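Flavodoxin-like domain (Synechococcus elongatus PCC 6301, PDB 3HLY) probably binds a flavin nucleotide such as FMN and takes part in electron transfer, as a flavodoxin-like domain from a cyanobacterial flavoprotein. Local coordinates at residues E33-R38 against Q43-A48; V3-L8 against R23-T28; E47-A52 against S73-A78; L87-S90 against D94-P97. All blocks are in the same frame, centred on the assembly; numbering follows the deposited sequence.

Read from the N terminus, the four contacts illustrate how a flavodoxin-like fold is assembled from consecutive strands and helices. Contact 2 comes first, folding helix 14-27 back onto strand 3-7. Contact 1 follows in series and closes the short turn between strand 32-36 and helix 42-51; its strand pairs with strand 3-7 through backbone bonds of Glu33 to Val3 and Ile5. Contact 3 starts on the helix where contact 1 ends, sharing Glu47 and Ala48, and ties that helix to helix 66-78. Contact 4 closes the loop after strand 84-88, its centre about 17 Å from that of contact 2. No contact nests inside another.

Contact 1 (E33-R38 against Q43-A48); sequences EMVDLR and QELIEA
Val35 and Leu45 make the apolar half of this strand-to-helix contact, and Glu33 with Ala48 the other half, one helical turn further on. The Val35 branch that does the touching is CG1, which lies anti to the backbone N (chi1 159°) and meets Leu45 CD1 at 3.9 Å. The two side chains approach obliquely, one methyl against one methyl. Leu45 leaves its helix alongside the strand instead of straight at it, and its CD1 end comes round toward Val35.

Glu33 behaves differently. Its CG is also anti to the backbone N (chi1 -176°), and from there the chain runs out extended, which brings the carboxylate alongside Ala48. OE1 comes to 3.5 Å from Ala48 CB, a polar atom resting on a methyl group, while Glu33 OE2 stays 6.9 Å from Glu44 OE2, so that these two like charges are not in contact.

Where the strand gives way to the turn, Asp36 OD1 accepts from Arg38 N at 3.2 Å in an Asx turn, the donor standing well above the carboxylate plane; OD2 is bonded to Ser9 OG.

Strand 32-36 is an outermost strand of the parallel sheet, with strand 3-7 beside it, where Val35 also touches Leu4. Helix 42-51 packs on one face of this edge, and Leu45 also touches Thr74 of helix 66-78.

Contact 2 (V3-L8 against R23-T28); sequences VLIGYL and RGLVKT
Val3, at the start of strand 3-7, points its side chain at helix 14-27 and meets Leu25 there. Its CG1 lies anti to the backbone N (chi1 179°) and comes to 3.8 Å from Leu25 CD1, the two side chains crossing at about a right angle. The CB of Val3 is nearly as close, at 4.1 Å from the same methyl, which therefore sits against the branch point as well as the branch. Leu4 turns the other way, to the opposite face of the sheet.

Such alternation suits an interior strand of a doubly wound alpha/beta sandwich: strand 3-7, helix 14-27 and strand 32-36 form a beta-alpha-beta unit, and only every second residue faces its helix. Ile5 is the next to do so. Its extended chain reaches toward Leu25 tip to tip, CD1 to CD1 at 4.0 Å, and one leucine methyl thus bridges two strand residues.

Beyond Ile5 the strand leaves this part of the helix, and Tyr7 instead touches Ser14, Asp15 and Ser18 nearer the helix start. Leu25 also rests on Leu138 of helix 125-144, while its carbonyl O accepts from Thr28 OG1 at 2.9 Å, with the donor tilted 26° from the carbonyl plane.

Contact 3 (E47-A52 against S73-A78); sequences EAVSSA and STIFAA
Val49 and Ala78 are the centre of the contact, each side chain directed at the other helix. The touching branch is Val49 CG1, anti to the backbone N (chi1 -178°), which lies 3.9 Å from Ala78 CB. Val49 CB is almost equally near Ala78 CB, at 4.0 Å, so the alanine methyl lies against both CB and CG1. The second methyl, CG2, turns instead toward Ile75 and comes within 4.4 Å of its CG1, a looser approach, Ile75 not being directed at the other helix. Ser50 adds its backbone, with CA 4.5 Å from Ala78 O.

The small Ala78 is consistent with the close backbone approach here: the CA atoms of Ser50 and Ala78 are 5.8 Å apart, although the axes of the short helical segments approach only to 9.1 Å, at a crossing angle of -37°. Within the first segment, Glu47 O accepts both Ser51 N and Ser51 OG, from opposite faces of its carbonyl plane.

The two helices lie side by side on one face of the parallel sheet. Beneath them, Val49 rests on Ile55 and Ile75 on Leu57, both of strand 54-58, while Phe76 faces helix 98-107.

Contact 4 (L87-S90 against D94-P97); sequences LFDS and DDEP
Asp89 sets its carboxylate against that of Asp95, with OD2 of Asp89 at 3.9 Å from Asp95 OD1 and at 4.1 Å from Asp95 OD2. One oxygen of Asp89 therefore faces both oxygens of its partner. The two groups are turned almost perpendicular, their planes 85° apart. Asp89 reaches this position with CG anti to the backbone N (chi1 -170°). Asp95 uses the crowded position, CG between the backbone N and the carbonyl carbon (chi1 62°), which turns its carboxylate toward the strand end. Ser90 stands nearby, its OG 4.4 Å from Asp95 OD2, but the hydroxyl is bonded to Thr59 O.

The contact closes the loop that follows strand 84-88 and leads to helix 98-107, with Pro97 at the N-cap position of that helix. Loops at the C-terminal ends of the strands form the flavin site in flavodoxins, so this one probably lies near it.

Two acids this close would be expected to repel if both were ionised. Backbone N-H groups probably offset this in part: Asp89 OD2 accepts from Tyr91 N, and Asp95 OD2 weakly from Gly92 N. The turn between the segments thus supplies donors to both carboxylates, consistent with their being held near one another despite the like charge.

Contact 1 (E33-R38 against Q43-A48)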
# COMPACT_ATOMS: atom_id res chain seq x y z
N GLU A 33 -7.36 4.25 5.80
CA GLU A 33 -6.48 4.81 6.81
C GLU A 33 -5.10 5.02 6.22
O GLU A 33 -4.41 4.07 5.85
CB GLU A 33 -6.44 3.89 8.04
CG GLU A 33 -5.63 4.43 9.21
CD GLU A 33 -6.04 3.79 10.52
OE1 GLU A 33 -6.09 2.54 10.61
OE2 GLU A 33 -6.31 4.55 11.48
N MSE A 34 -4.71 6.28 6.11
CA MSE A 34 -3.42 6.65 5.54
C MSE A 34 -2.38 6.85 6.63
O MSE A 34 -2.67 7.41 7.68
CB MSE A 34 -3.57 7.94 4.74
CG MSE A 34 -4.87 7.99 3.99
SE MSE A 34 -4.61 8.69 2.23
CE MSE A 34 -3.82 7.15 1.40
N VAL A 35 -1.18 6.39 6.35
CA VAL A 35 -0.08 6.47 7.29
C VAL A 35 1.19 6.86 6.55
O VAL A 35 1.41 6.43 5.42
CB VAL A 35 0.10 5.10 8.00
CG1 VAL A 35 1.49 4.97 8.58
CG2 VAL A 35 -0.95 4.94 9.08
N ASP A 36 2.01 7.70 7.18
CA ASP A 36 3.27 8.15 6.61
C ASP A 36 4.32 7.32 7.34
O ASP A 36 4.51 7.48 8.55
CB ASP A 36 3.50 9.63 6.89
CG ASP A 36 4.78 10.17 6.28
OD1 ASP A 36 5.50 9.41 5.58
OD2 ASP A 36 5.09 11.36 6.50
N LEU A 37 4.98 6.42 6.61
CA LEU A 37 5.98 5.55 7.21
C LEU A 37 7.17 6.31 7.82
O LEU A 37 7.78 5.84 8.78
CB LEU A 37 6.44 4.55 6.15
CG LEU A 37 5.25 3.80 5.50
CD1 LEU A 37 5.75 2.85 4.43
CD2 LEU A 37 4.46 3.03 6.56
N ARG A 38 7.47 7.47 7.26
CA ARG A 38 8.57 8.30 7.75
C ARG A 38 8.32 8.82 9.15
O ARG A 38 9.27 9.17 9.85
CB ARG A 38 8.77 9.54 6.88
CG ARG A 38 9.21 9.35 5.46
CD ARG A 38 9.37 10.74 4.86
NE ARG A 38 9.59 10.74 3.42
CZ ARG A 38 10.77 10.54 2.85
NH1 ARG A 38 11.85 10.32 3.59
NH2 ARG A 38 10.87 10.57 1.52
N GLN A 43 3.30 1.66 17.49
CA GLN A 43 2.25 1.03 18.29
C GLN A 43 0.86 1.09 17.65
O GLN A 43 0.11 0.12 17.70
CB GLN A 43 2.22 1.66 19.68
N GLU A 44 0.52 2.23 17.08
CA GLU A 44 -0.77 2.37 16.44
C GLU A 44 -0.74 1.68 15.08
O GLU A 44 -1.71 1.03 14.68
CB GLU A 44 -1.13 3.85 16.29
CG GLU A 44 -0.05 4.70 15.66
CD GLU A 44 -0.43 6.17 15.63
OE1 GLU A 44 0.39 7.00 15.16
OE2 GLU A 44 -1.55 6.50 16.08
N LEU A 45 0.39 1.81 14.38
CA LEU A 45 0.56 1.18 13.08
C LEU A 45 0.17 -0.29 13.24
O LEU A 45 -0.60 -0.82 12.45
CB LEU A 45 2.01 1.30 12.62
CG LEU A 45 2.42 0.69 11.28
CD1 LEU A 45 1.68 1.39 10.14
CD2 LEU A 45 3.91 0.84 11.09
N ILE A 46 0.68 -0.92 14.29
CA ILE A 46 0.39 -2.32 14.58
C ILE A 46 -1.10 -2.64 14.62
O ILE A 46 -1.58 -3.57 13.96
CB ILE A 46 1.01 -2.76 15.93
CG1 ILE A 46 2.53 -2.63 15.87
CG2 ILE A 46 0.62 -4.19 16.25
CD1 ILE A 46 3.23 -2.98 17.17
N GLU A 47 -1.84 -1.87 15.41
CA GLU A 47 -3.28 -2.10 15.52
C GLU A 47 -3.94 -1.79 14.18
O GLU A 47 -4.85 -2.51 13.74
CB GLU A 47 -3.87 -1.24 16.65
CG GLU A 47 -3.43 -1.69 18.04
CD GLU A 47 -4.00 -0.83 19.17
OE1 GLU A 47 -3.68 0.38 19.22
OE2 GLU A 47 -4.75 -1.37 20.02
N ALA A 48 -3.47 -0.74 13.52
CA ALA A 48 -4.00 -0.35 12.22
C ALA A 48 -3.84 -1.49 11.22
O ALA A 48 -4.76 -1.78 10.46
CB ALA A 48 -3.27 0.89 11.72

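Contact 2 (V3-L8 against R23-T28)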
# COMPACT_ATOMS: atom_id res chain seq x y z
N VAL A 3 -9.04 -0.42 4.87
CA VAL A 3 -7.80 -0.58 4.14
C VAL A 3 -6.76 0.43 4.62
O VAL A 3 -7.05 1.61 4.78
CB VAL A 3 -8.04 -0.43 2.62
CG1 VAL A 3 -6.72 -0.56 1.86
CG2 VAL A 3 -9.02 -1.49 2.16
N LEU A 4 -5.56 -0.04 4.90
CA LEU A 4 -4.49 0.83 5.35
C LEU A 4 -3.59 1.13 4.17
O LEU A 4 -3.08 0.22 3.54
CB LEU A 4 -3.66 0.15 6.44
CG LEU A 4 -2.32 0.82 6.79
CD1 LEU A 4 -2.55 2.18 7.45
CD2 LEU A 4 -1.53 -0.07 7.71
N ILE A 5 -3.38 2.41 3.89
CA ILE A 5 -2.48 2.79 2.81
C ILE A 5 -1.25 3.41 3.45
O ILE A 5 -1.33 4.43 4.14
CB ILE A 5 -3.14 3.79 1.85
CG1 ILE A 5 -4.38 3.14 1.22
CG2 ILE A 5 -2.15 4.19 0.76
CD1 ILE A 5 -5.07 4.01 0.18
N GLY A 6 -0.11 2.76 3.25
CA GLY A 6 1.14 3.25 3.80
C GLY A 6 2.10 3.67 2.70
O GLY A 6 2.20 3.00 1.67
N TYR A 7 2.80 4.78 2.91
CA TYR A 7 3.76 5.27 1.93
C TYR A 7 4.71 6.26 2.58
O TYR A 7 4.59 6.55 3.77
CB TYR A 7 3.04 5.97 0.77
CG TYR A 7 2.14 7.10 1.21
CD1 TYR A 7 0.92 6.83 1.84
CD2 TYR A 7 2.51 8.43 1.03
CE1 TYR A 7 0.11 7.86 2.28
CE2 TYR A 7 1.70 9.48 1.48
CZ TYR A 7 0.49 9.17 2.11
OH TYR A 7 -0.33 10.18 2.56
N LEU A 8 5.65 6.78 1.80
CA LEU A 8 6.59 7.77 2.33
C LEU A 8 6.22 9.15 1.82
O LEU A 8 6.04 9.36 0.62
CB LEU A 8 8.03 7.45 1.91
CG LEU A 8 8.78 6.34 2.64
CD1 LEU A 8 8.22 4.99 2.23
CD2 LEU A 8 10.27 6.42 2.28
N ARG A 23 -8.70 7.51 -3.46
CA ARG A 23 -9.93 8.07 -4.03
C ARG A 23 -10.83 6.94 -4.55
O ARG A 23 -12.05 6.94 -4.35
CB ARG A 23 -9.60 9.02 -5.19
CG ARG A 23 -10.00 10.45 -4.99
CD ARG A 23 -9.47 11.31 -6.14
NE ARG A 23 -8.05 11.03 -6.38
CZ ARG A 23 -7.25 11.77 -7.14
NH1 ARG A 23 -7.70 12.86 -7.75
NH2 ARG A 23 -5.98 11.40 -7.30
N GLY A 24 -10.23 5.99 -5.25
CA GLY A 24 -10.99 4.89 -5.80
C GLY A 24 -11.63 4.11 -4.67
O GLY A 24 -12.79 3.72 -4.75
N LEU A 25 -10.86 3.89 -3.61
CA LEU A 25 -11.30 3.15 -2.45
C LEU A 25 -12.44 3.77 -1.64
O LEU A 25 -13.33 3.04 -1.21
CB LEU A 25 -10.12 2.91 -1.52
CG LEU A 25 -9.34 1.64 -1.81
CD1 LEU A 25 -8.07 1.62 -0.97
CD2 LEU A 25 -10.25 0.44 -1.50
N VAL A 26 -12.40 5.08 -1.40
CA VAL A 26 -13.46 5.70 -0.60
C VAL A 26 -14.79 5.79 -1.34
O VAL A 26 -15.84 5.72 -0.73
CB VAL A 26 -13.08 7.13 -0.07
CG1 VAL A 26 -11.94 7.02 0.90
CG2 VAL A 26 -12.73 8.05 -1.23
N LYS A 27 -14.75 5.94 -2.67
CA LYS A 27 -15.98 6.00 -3.46
C LYS A 27 -16.83 4.75 -3.25
O LYS A 27 -18.06 4.80 -3.33
CB LYS A 27 -15.67 6.13 -4.96
CG LYS A 27 -15.09 7.47 -5.38
CD LYS A 27 -14.98 7.55 -6.89
CE LYS A 27 -14.23 8.80 -7.32
NZ LYS A 27 -14.84 10.03 -6.74
N THR A 28 -16.18 3.62 -2.98
CA THR A 28 -16.91 2.38 -2.77
C THR A 28 -17.42 2.27 -1.36
O THR A 28 -18.11 1.30 -1.05
CB THR A 28 -16.06 1.14 -3.00
OG1 THR A 28 -15.19 0.95 -1.88
CG2 THR A 28 -15.24 1.29 -4.28

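Contact 3 (E47-A52 against S73-A78)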
# COMPACT_ATOMS: atom_id res chain seq x y z
N GLU A 47 -1.84 -1.87 15.41
CA GLU A 47 -3.28 -2.10 15.52
C GLU A 47 -3.94 -1.79 14.18
O GLU A 47 -4.85 -2.51 13.74
CB GLU A 47 -3.87 -1.24 16.65
CG GLU A 47 -3.43 -1.69 18.04
CD GLU A 47 -4.00 -0.83 19.17
OE1 GLU A 47 -3.68 0.38 19.22
OE2 GLU A 47 -4.75 -1.37 20.02
N ALA A 48 -3.47 -0.74 13.52
CA ALA A 48 -4.00 -0.35 12.22
C ALA A 48 -3.84 -1.49 11.22
O ALA A 48 -4.76 -1.78 10.46
CB ALA A 48 -3.27 0.89 11.72
N VAL A 49 -2.69 -2.15 11.22
CA VAL A 49 -2.46 -3.24 10.28
C VAL A 49 -3.26 -4.51 10.59
O VAL A 49 -3.92 -5.05 9.71
CB VAL A 49 -0.95 -3.59 10.20
CG1 VAL A 49 -0.71 -4.70 9.18
CG2 VAL A 49 -0.16 -2.37 9.84
N SER A 50 -3.24 -4.96 11.84
CA SER A 50 -3.96 -6.20 12.19
C SER A 50 -5.46 -6.19 11.92
O SER A 50 -6.04 -7.23 11.59
CB SER A 50 -3.72 -6.56 13.66
OG SER A 50 -4.04 -7.93 13.90
N SER A 51 -6.09 -5.02 12.04
CA SER A 51 -7.52 -4.92 11.80
C SER A 51 -7.83 -4.56 10.35
O SER A 51 -8.98 -4.58 9.94
CB SER A 51 -8.13 -3.87 12.72
OG SER A 51 -7.56 -2.60 12.46
N ALA A 52 -6.80 -4.22 9.58
CA ALA A 52 -6.99 -3.86 8.18
C ALA A 52 -7.48 -5.05 7.38
O ALA A 52 -7.00 -6.16 7.54
CB ALA A 52 -5.67 -3.36 7.60
N SER A 73 9.21 -3.07 8.86
CA SER A 73 9.27 -4.31 9.63
C SER A 73 8.02 -4.53 10.46
O SER A 73 7.57 -5.67 10.65
CB SER A 73 10.49 -4.29 10.56
OG SER A 73 11.70 -4.28 9.81
N THR A 74 7.44 -3.44 10.95
CA THR A 74 6.24 -3.54 11.76
C THR A 74 5.03 -4.01 10.96
O THR A 74 4.13 -4.67 11.50
CB THR A 74 5.92 -2.19 12.42
OG1 THR A 74 7.05 -1.74 13.17
CG2 THR A 74 4.73 -2.34 13.36
N ILE A 75 4.99 -3.66 9.67
CA ILE A 75 3.89 -4.09 8.81
C ILE A 75 4.03 -5.59 8.56
O ILE A 75 3.09 -6.36 8.74
CB ILE A 75 3.90 -3.31 7.46
CG1 ILE A 75 3.60 -1.83 7.72
CG2 ILE A 75 2.90 -3.93 6.47
CD1 ILE A 75 3.76 -0.92 6.50
N PHE A 76 5.23 -6.01 8.17
CA PHE A 76 5.49 -7.43 7.91
C PHE A 76 5.19 -8.26 9.15
O PHE A 76 4.57 -9.33 9.07
CB PHE A 76 6.94 -7.63 7.47
CG PHE A 76 7.19 -7.23 6.05
CD1 PHE A 76 8.29 -6.44 5.71
CD2 PHE A 76 6.34 -7.65 5.03
CE1 PHE A 76 8.52 -6.07 4.39
CE2 PHE A 76 6.57 -7.28 3.70
CZ PHE A 76 7.66 -6.50 3.38
N ALA A 77 5.63 -7.77 10.30
CA ALA A 77 5.39 -8.47 11.55
C ALA A 77 3.90 -8.60 11.84
O ALA A 77 3.46 -9.63 12.33
CB ALA A 77 6.09 -7.73 12.70
N ALA A 78 3.11 -7.59 11.52
CA ALA A 78 1.67 -7.64 11.79
C ALA A 78 0.77 -8.16 10.67
O ALA A 78 -0.38 -8.54 10.93
CB ALA A 78 1.18 -6.27 12.25

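Contact 4 (L87-S90 against D94-P97)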
# COMPACT_ATOMS: atom_id res chain seq x y z
N LEU A 87 0.16 -3.50 -4.06
CA LEU A 87 1.46 -2.87 -4.19
C LEU A 87 1.49 -1.90 -5.38
O LEU A 87 0.85 -2.13 -6.39
CB LEU A 87 2.53 -3.96 -4.38
CG LEU A 87 2.74 -4.86 -3.16
CD1 LEU A 87 3.65 -6.03 -3.50
CD2 LEU A 87 3.33 -4.04 -2.01
N PHE A 88 2.22 -0.81 -5.22
CA PHE A 88 2.39 0.17 -6.29
C PHE A 88 3.80 0.74 -6.24
O PHE A 88 4.33 1.04 -5.17
CB PHE A 88 1.35 1.30 -6.20
CG PHE A 88 1.56 2.28 -5.07
CD1 PHE A 88 2.41 3.36 -5.22
CD2 PHE A 88 0.82 2.17 -3.89
CE1 PHE A 88 2.53 4.33 -4.21
CE2 PHE A 88 0.93 3.13 -2.87
CZ PHE A 88 1.78 4.22 -3.03
N ASP A 89 4.43 0.84 -7.41
CA ASP A 89 5.77 1.38 -7.48
C ASP A 89 5.70 2.89 -7.28
O ASP A 89 4.97 3.58 -8.00
CB ASP A 89 6.39 1.04 -8.83
CG ASP A 89 7.87 1.35 -8.89
OD1 ASP A 89 8.56 0.76 -9.75
OD2 ASP A 89 8.34 2.19 -8.08
N SER A 90 6.43 3.40 -6.30
CA SER A 90 6.43 4.83 -6.00
C SER A 90 7.27 5.67 -6.96
O SER A 90 7.13 6.90 -6.99
CB SER A 90 6.90 5.05 -4.57
OG SER A 90 8.20 4.52 -4.38
N ASP A 94 16.26 4.93 -5.12
CA ASP A 94 16.79 3.58 -5.06
C ASP A 94 15.78 2.84 -4.21
O ASP A 94 15.95 2.75 -2.99
CB ASP A 94 18.17 3.57 -4.40
N ASP A 95 14.73 2.32 -4.84
CA ASP A 95 13.69 1.62 -4.09
C ASP A 95 13.57 0.12 -4.32
O ASP A 95 13.97 -0.41 -5.35
CB ASP A 95 12.33 2.29 -4.36
CG ASP A 95 11.93 2.23 -5.82
OD1 ASP A 95 11.66 1.13 -6.33
OD2 ASP A 95 11.89 3.30 -6.47
N GLU A 96 13.02 -0.56 -3.32
CA GLU A 96 12.82 -2.00 -3.36
C GLU A 96 11.88 -2.40 -4.50
O GLU A 96 10.88 -1.74 -4.75
CB GLU A 96 12.21 -2.50 -2.05
CG GLU A 96 13.17 -3.25 -1.15
CD GLU A 96 12.45 -4.16 -0.17
OE1 GLU A 96 11.59 -3.66 0.59
OE2 GLU A 96 12.73 -5.38 -0.18
N PRO A 97 12.21 -3.49 -5.20
CA PRO A 97 11.39 -3.98 -6.32
C PRO A 97 10.03 -4.53 -5.86
O PRO A 97 9.94 -5.17 -4.81
CB PRO A 97 12.26 -5.09 -6.93
CG PRO A 97 13.66 -4.74 -6.49
CD PRO A 97 13.45 -4.27 -5.08